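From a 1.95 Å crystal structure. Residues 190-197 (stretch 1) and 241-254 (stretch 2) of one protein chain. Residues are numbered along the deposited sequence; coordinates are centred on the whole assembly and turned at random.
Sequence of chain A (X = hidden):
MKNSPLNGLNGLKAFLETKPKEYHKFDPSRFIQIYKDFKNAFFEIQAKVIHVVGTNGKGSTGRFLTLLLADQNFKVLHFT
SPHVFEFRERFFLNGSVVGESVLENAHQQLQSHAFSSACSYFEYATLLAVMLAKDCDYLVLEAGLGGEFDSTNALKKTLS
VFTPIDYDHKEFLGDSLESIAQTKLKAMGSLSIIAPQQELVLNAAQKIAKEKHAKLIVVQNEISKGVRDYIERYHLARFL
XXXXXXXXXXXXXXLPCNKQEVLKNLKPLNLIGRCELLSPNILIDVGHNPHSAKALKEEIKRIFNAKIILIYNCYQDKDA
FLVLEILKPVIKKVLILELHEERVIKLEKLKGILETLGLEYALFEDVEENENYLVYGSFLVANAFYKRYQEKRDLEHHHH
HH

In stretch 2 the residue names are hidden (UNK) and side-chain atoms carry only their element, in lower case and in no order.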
# COMPACT_ATOMS: atom_id res chain seq x y z
N SER A 190 16.61 1.83 16.02
CA SER A 190 16.72 1.50 17.43
C SER A 190 15.40 1.05 18.04
O SER A 190 15.41 0.44 19.12
CB SER A 190 17.27 2.70 18.20
OG SER A 190 16.37 3.80 18.12
N LEU A 191 14.27 1.32 17.39
CA LEU A 191 12.95 1.05 17.95
C LEU A 191 12.04 0.56 16.84
O LEU A 191 11.81 1.28 15.87
CB LEU A 191 12.38 2.31 18.61
CG LEU A 191 11.00 2.20 19.27
CD1 LEU A 191 11.02 1.12 20.33
CD2 LEU A 191 10.58 3.54 19.87
N SER A 192 11.52 -0.66 16.99
CA SER A 192 10.70 -1.24 15.94
C SER A 192 9.58 -2.09 16.53
O SER A 192 9.76 -2.76 17.55
CB SER A 192 11.53 -2.10 14.99
OG SER A 192 12.61 -1.35 14.45
N ILE A 193 8.44 -2.05 15.87
CA ILE A 193 7.30 -2.92 16.14
C ILE A 193 7.26 -3.97 15.05
O ILE A 193 7.45 -3.65 13.87
CB ILE A 193 6.00 -2.11 16.20
CG1 ILE A 193 6.01 -1.21 17.43
CG2 ILE A 193 4.77 -3.02 16.20
CD1 ILE A 193 5.65 0.18 17.12
N ILE A 194 7.02 -5.23 15.41
CA ILE A 194 6.95 -6.29 14.41
C ILE A 194 5.62 -7.02 14.55
O ILE A 194 5.29 -7.52 15.63
CB ILE A 194 8.15 -7.25 14.50
CG1 ILE A 194 8.12 -8.25 13.35
CG2 ILE A 194 8.24 -7.96 15.84
CD1 ILE A 194 9.50 -8.70 12.89
N ALA A 195 4.85 -7.05 13.46
CA ALA A 195 3.62 -7.83 13.39
C ALA A 195 3.96 -9.32 13.46
O ALA A 195 5.11 -9.72 13.26
CB ALA A 195 2.88 -7.51 12.09
N PRO A 196 2.97 -10.18 13.74
CA PRO A 196 3.23 -11.63 13.74
C PRO A 196 3.80 -12.08 12.40
O PRO A 196 3.30 -11.71 11.34
CB PRO A 196 1.85 -12.24 14.02
CG PRO A 196 1.12 -11.17 14.78
CD PRO A 196 1.59 -9.87 14.17
N GLN A 197 4.87 -12.86 12.47
CA GLN A 197 5.65 -13.27 11.30
C GLN A 197 5.77 -14.78 11.27
O GLN A 197 5.43 -15.49 12.22
CB GLN A 197 7.06 -12.66 11.32
CG GLN A 197 7.12 -11.16 11.53
CD GLN A 197 6.81 -10.39 10.27
OE1 GLN A 197 6.94 -10.92 9.17
NE2 GLN A 197 6.37 -9.15 10.42
N UNK A 241 -7.79 -7.63 10.95
CA UNK A 241 -7.84 -6.99 12.26
C UNK A 241 -6.44 -6.80 12.84
O UNK A 241 -6.18 -5.79 13.51
c UNK A 241 -8.71 -7.83 13.21
N UNK A 242 -5.53 -7.73 12.57
CA UNK A 242 -4.17 -7.61 13.11
C UNK A 242 -3.47 -6.36 12.60
O UNK A 242 -2.61 -5.80 13.30
c UNK A 242 -3.36 -8.86 12.75
c UNK A 242 -3.22 -10.14 15.49
s UNK A 242 -1.94 -8.96 15.18
c UNK A 242 -1.96 -8.90 13.37
N UNK A 243 -3.83 -5.88 11.40
CA UNK A 243 -3.23 -4.65 10.90
C UNK A 243 -3.55 -3.48 11.81
O UNK A 243 -2.68 -2.64 12.09
c UNK A 243 -3.69 -4.38 9.46
c UNK A 243 -3.10 -5.38 8.47
o UNK A 243 -2.13 -6.07 8.78
n UNK A 243 -3.68 -5.44 7.28
N UNK A 244 -4.79 -3.41 12.31
CA UNK A 244 -5.14 -2.35 13.24
C UNK A 244 -4.48 -2.56 14.60
O UNK A 244 -4.09 -1.58 15.25
c UNK A 244 -8.72 -1.28 14.47
c UNK A 244 -7.21 -1.21 14.38
c UNK A 244 -6.76 0.24 14.04
c UNK A 244 -6.67 -2.26 13.40
N UNK A 245 -4.36 -3.82 15.05
CA UNK A 245 -3.66 -4.07 16.31
C UNK A 245 -2.22 -3.58 16.24
O UNK A 245 -1.71 -2.99 17.21
c UNK A 245 -5.36 -5.57 18.57
o UNK A 245 -6.51 -5.80 19.01
c UNK A 245 -3.69 -5.56 16.67
o UNK A 245 -4.49 -4.97 19.24
c UNK A 245 -5.02 -6.06 17.17
N UNK A 246 -1.55 -3.81 15.12
CA UNK A 246 -0.18 -3.35 14.96
C UNK A 246 -0.12 -1.82 14.93
O UNK A 246 0.72 -1.21 15.58
c UNK A 246 0.45 -3.97 13.69
c UNK A 246 0.54 -5.49 13.84
c UNK A 246 1.81 -3.35 13.42
N UNK A 247 -1.04 -1.19 14.19
CA UNK A 247 -1.07 0.27 14.16
C UNK A 247 -1.35 0.84 15.54
O UNK A 247 -0.81 1.89 15.91
c UNK A 247 -2.12 0.75 13.16
N UNK A 248 -2.21 0.17 16.32
CA UNK A 248 -2.48 0.64 17.68
C UNK A 248 -1.24 0.54 18.55
O UNK A 248 -0.96 1.46 19.34
c UNK A 248 -5.34 -0.61 20.06
c UNK A 248 -3.64 -0.17 18.28
c UNK A 248 -4.27 0.36 19.57
c UNK A 248 -4.85 1.75 19.36
N UNK A 249 -0.48 -0.55 18.43
CA UNK A 249 0.76 -0.67 19.18
C UNK A 249 1.76 0.41 18.79
O UNK A 249 2.47 0.96 19.64
c UNK A 249 1.37 -2.05 18.97
c UNK A 249 2.08 -2.29 21.36
n UNK A 249 2.08 -3.44 23.55
c UNK A 249 2.71 -3.37 22.20
c UNK A 249 2.53 -2.36 19.91
N UNK A 250 1.85 0.72 17.49
CA UNK A 250 2.68 1.83 17.04
C UNK A 250 2.22 3.14 17.67
O UNK A 250 3.04 3.91 18.19
c UNK A 250 2.65 1.93 15.52
N UNK A 251 0.91 3.39 17.64
CA UNK A 251 0.34 4.60 18.23
C UNK A 251 0.72 4.71 19.70
O UNK A 251 1.19 5.76 20.16
c UNK A 251 -3.07 6.57 20.68
c UNK A 251 -1.90 5.70 18.76
c UNK A 251 -2.40 5.54 20.04
c UNK A 251 -2.75 7.96 18.75
c UNK A 251 -3.24 7.78 20.03
c UNK A 251 -2.08 6.92 18.12
c UNK A 251 -1.18 4.57 18.06
N UNK A 252 0.51 3.64 20.47
CA UNK A 252 0.83 3.66 21.89
C UNK A 252 2.33 3.81 22.13
O UNK A 252 2.74 4.39 23.14
c UNK A 252 0.31 2.37 22.55
o UNK A 252 -0.87 -0.04 23.13
c UNK A 252 -1.20 2.21 22.43
c UNK A 252 -1.70 0.86 22.91
o UNK A 252 -2.93 0.70 23.06
N UNK A 253 3.16 3.29 21.22
CA UNK A 253 4.61 3.42 21.39
C UNK A 253 5.06 4.86 21.13
O UNK A 253 5.96 5.36 21.81
c UNK A 253 5.34 2.45 20.45
o UNK A 253 4.92 1.11 20.73
c UNK A 253 6.85 2.53 20.65
N UNK A 254 4.44 5.53 20.16
CA UNK A 254 4.75 6.92 19.90
C UNK A 254 4.23 7.83 21.00
O UNK A 254 4.86 8.84 21.32
c UNK A 254 3.77 6.83 16.13
c UNK A 254 4.17 7.35 18.55
c UNK A 254 4.72 6.63 17.31
c UNK A 254 6.12 7.13 16.97

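Position 241 carries a single carbon, out of reach of the strand, and is Ala-241. At 242 the side chain is an unbranched row of two carbons, a sulfur and a terminal carbon, the mark of methionine; from Met-242, CG lies 3.8 Å from CD of Pro-196. Position 243 has two carbons, the second bearing one oxygen and one nitrogen: Asn-243, whose CA-to-CB bond points away from the strand. Four carbons forked at the second, with chi1 near 180° and chi2 near +60°, make 244 a leucine, Leu-244, which is out of reach. Position 245 shows three carbons, the last carrying two oxygens, hence Glu-245, also without contact.

At 246 one carbon carries two more, and the CA-to-CB bond points toward stretch 1. It is Val-246: its CG2 approaches CB of Ala-195 to 3.6 Å, while its CG1 stands 4.1 Å from CG2 of Ile-193. The lone carbon at 247 points away and identifies Ala-247. Position 248 again has four carbons forked at the second and is Leu-248, out of reach. At 249 four carbons run in a row to a nitrogen, giving Lys-249; it starts toward the strand, but its end leads away, so it is the aliphatic part of the side chain that borders Ile-193, with CG 4.4 Å from that residue's CG2, and the backbone O of Lys-249 lies 4.1 Å from CD1 of Ile-193.

Position 250 has one carbon, 3.8 Å from CD1 of Ile-193, and is Ala-250. The small side chain leaves the helix backbone accessible, and CD1 of Ile-193 comes within 3.4 Å of CA of Ala-250. A carbon followed by a six-carbon ring makes 251 Phe-251, directed away. Position 252 has three carbons, the last carrying two oxygens, and is Glu-252, exposed and without contact. At 253 one carbon bears an oxygen and a carbon: Thr-253, whose CG2 lies 3.9 Å from CD2 of Leu-191. Its OG1 donates a hydrogen bond to O of Lys-249 (2.7 Å), satisfying the hydroxyl within the helix. Position 254 has four carbons forked at the second and is Leu-254, which makes no contact.

The helix and the strand run nearly antiparallel, at 159°, with their axes 9.0 Å apart at closest approach. Contacts at 242, 246, 249, 250 and 253 follow the helical repeat and form one stripe, while Leu-191 and Ile-193 point toward it and Ser-192 and Ile-194 point away. Ile-193 has the largest covered area, reaching from Val-246 to Thr-253. No hydrogen bond crosses between the stretches; the contact rests on van der Waals packing, mostly of apolar side chains, and buries 365 Å² in all.

Stretch 2, residues 241-254: AMNLEVALKAFETL
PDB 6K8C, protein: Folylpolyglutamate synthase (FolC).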